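Local coordinates for protein neutral proteinase inhibitor ScNPI (Streptomyces caespitosus, PDB 4HWX) that inhibits serine endopeptidases as a homodimeric subtilisin inhibitor-type protein, and probably targets a second peptidase class at the same time, at residues V10-I14 with P110-F114. Sequence-based numbering, arbitrary orientation.
Sequences VFTVI and PVYAF
In the Streptomyces subtilisin inhibitor fold, an antiparallel sheet carries helices and loops on one face, and the C-terminal tail here supplies part of the buried apolar layer between them. Strand 8-15 lies inside the sheet, flanked by strands 23-32 and 77-82; its segment 10-14 has beta conformation (phi -113 to -133, psi 122 to 160). F11 points toward the tail, V13 sideways and T12 away, with T12 OG1 hydrogen-bonded to T80 OG1; T12 also packs on R89 of the second subunit. Segment 110-114 is compact instead: V111 has helical angles (-51/-52), A113 N is hydrogen-bonded to P110 O at 3.0 Å, and A113 centres an inverse gamma turn. The touching parts, CA 11 to 13 and CA 111 to 114, run 52° apart and no hydrogen bond joins the segments; their nearest CA atoms, those of F11 and Y112, stand 7.6 Å apart, leaving the gap to side chains. F11 (chi1 m) is the hub. V111 CG1 sits over one face of its ring, 3.8 Å from the centroid in a CH-pi contact and 3.6 Å from F11 CE1. The edge of the same ring points to the face of Y112 in an offset T-shaped pair, centroids 5.7 Å apart and planes at 78°. Y112 (chi1 m) starts sideways, but its ring runs to the strand, F11 CB lying 3.9 Å from Y112 CE1, and its hydroxyl is hydrogen-bonded to T80 O. F114 (chi1 p) points toward the strand, its terminal O hydrogen-bonded to R26 NE. The ring tip enters between F11 and V13, with F114 CZ 3.8 Å from F11 CB and 4.0 Å from V13 CG2.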
loop_
_atom_site.group_PDB
_atom_site.type_symbol
_atom_site.label_atom_id
_atom_site.label_comp_id
_atom_site.label_asym_id
_atom_site.label_seq_id
_atom_site.Cartn_x
_atom_site.Cartn_y
_atom_site.Cartn_z
ATOM N N VAL A 10 0.167 -1.408 3.232
ATOM C CA VAL A 10 -1.062 -2.136 2.946
ATOM C C VAL A 10 -0.654 -3.603 2.746
ATOM O O VAL A 10 0.320 -3.890 2.037
ATOM C CB VAL A 10 -1.912 -1.567 1.772
ATOM C CG1 VAL A 10 -1.094 -1.477 0.491
ATOM C CG2 VAL A 10 -3.162 -2.430 1.533
ATOM N N PHE A 11 -1.365 -4.510 3.415
ATOM C CA PHE A 11 -1.161 -5.951 3.298
ATOM C C PHE A 11 -2.385 -6.595 2.686
ATOM O O PHE A 11 -3.495 -6.249 3.064
ATOM C CB PHE A 11 -0.871 -6.583 4.670
ATOM C CG PHE A 11 0.289 -5.915 5.368
ATOM C CD1 PHE A 11 1.598 -6.175 4.977
ATOM C CD2 PHE A 11 0.070 -4.989 6.385
ATOM C CE1 PHE A 11 2.667 -5.517 5.584
ATOM C CE2 PHE A 11 1.142 -4.337 7.003
ATOM C CZ PHE A 11 2.433 -4.629 6.616
ATOM N N THR A 12 -2.205 -7.501 1.727
ATOM C CA THR A 12 -3.355 -8.184 1.127
ATOM C C THR A 12 -3.086 -9.693 1.051
ATOM O O THR A 12 -1.935 -10.155 1.104
ATOM C CB THR A 12 -3.774 -7.632 -0.264
ATOM O OG1 THR A 12 -3.066 -8.282 -1.318
ATOM C CG2 THR A 12 -3.722 -6.095 -0.381
ATOM N N VAL A 13 -4.171 -10.449 0.926
ATOM C CA VAL A 13 -4.143 -11.895 0.724
ATOM C C VAL A 13 -4.985 -12.143 -0.527
ATOM O O VAL A 13 -6.160 -11.757 -0.579
ATOM C CB VAL A 13 -4.617 -12.691 1.963
ATOM C CG1 VAL A 13 -4.612 -14.184 1.683
ATOM C CG2 VAL A 13 -3.777 -12.374 3.190
ATOM N N ILE A 14 -4.356 -12.763 -1.537
ATOM C CA ILE A 14 -4.930 -13.001 -2.847
ATOM C C ILE A 14 -5.172 -14.493 -3.127
ATOM O O ILE A 14 -4.306 -15.332 -2.868
ATOM C CB ILE A 14 -3.975 -12.379 -3.917
ATOM C CG1 ILE A 14 -3.776 -10.867 -3.678
ATOM C CG2 ILE A 14 -4.476 -12.652 -5.335
ATOM C CD1 ILE A 14 -2.614 -10.230 -4.546
ATOM N N PRO A 110 2.111 -11.353 13.701
ATOM C CA PRO A 110 1.003 -10.381 13.733
ATOM C C PRO A 110 0.690 -9.755 12.364
ATOM O O PRO A 110 -0.471 -9.492 12.098
ATOM C CB PRO A 110 1.498 -9.328 14.726
ATOM C CG PRO A 110 2.440 -10.074 15.604
ATOM C CD PRO A 110 3.148 -11.018 14.696
ATOM N N VAL A 111 1.707 -9.580 11.482
ATOM C CA VAL A 111 1.552 -8.930 10.171
ATOM C C VAL A 111 0.389 -9.536 9.376
ATOM O O VAL A 111 -0.482 -8.770 8.956
ATOM C CB VAL A 111 2.861 -8.891 9.342
ATOM C CG1 VAL A 111 2.616 -8.268 7.964
ATOM C CG2 VAL A 111 3.941 -8.105 10.086
ATOM N N TYR A 112 0.346 -10.869 9.210
ATOM C CA TYR A 112 -0.739 -11.500 8.459
ATOM C C TYR A 112 -1.798 -12.150 9.366
ATOM O O TYR A 112 -2.557 -13.004 8.900
ATOM C CB TYR A 112 -0.196 -12.483 7.412
ATOM C CG TYR A 112 0.454 -11.728 6.272
ATOM C CD1 TYR A 112 -0.323 -11.070 5.312
ATOM C CD2 TYR A 112 1.833 -11.516 6.248
ATOM C CE1 TYR A 112 0.263 -10.273 4.324
ATOM C CE2 TYR A 112 2.432 -10.761 5.234
ATOM C CZ TYR A 112 1.643 -10.145 4.274
ATOM O OH TYR A 112 2.227 -9.379 3.288
ATOM N N ALA A 113 -1.922 -11.677 10.615
ATOM C CA ALA A 113 -2.957 -12.185 11.531
ATOM C C ALA A 113 -4.245 -11.352 11.344
ATOM O O ALA A 113 -4.623 -10.548 12.206
ATOM C CB ALA A 113 -2.462 -12.153 12.979
ATOM N N PHE A 114 -4.867 -11.497 10.152
ATOM C CA PHE A 114 -6.113 -10.806 9.768
ATOM C C PHE A 114 -6.906 -11.633 8.745
ATOM O O PHE A 114 -6.292 -12.492 8.083
ATOM C CB PHE A 114 -5.831 -9.385 9.226
ATOM C CG PHE A 114 -5.077 -9.296 7.918
ATOM C CD1 PHE A 114 -5.757 -9.261 6.705
ATOM C CD2 PHE A 114 -3.690 -9.168 7.904
ATOM C CE1 PHE A 114 -5.061 -9.154 5.494
ATOM C CE2 PHE A 114 -2.992 -9.057 6.690
ATOM C CZ PHE A 114 -3.680 -9.049 5.494
ATOM O OXT PHE A 114 -8.122 -11.369 8.565
#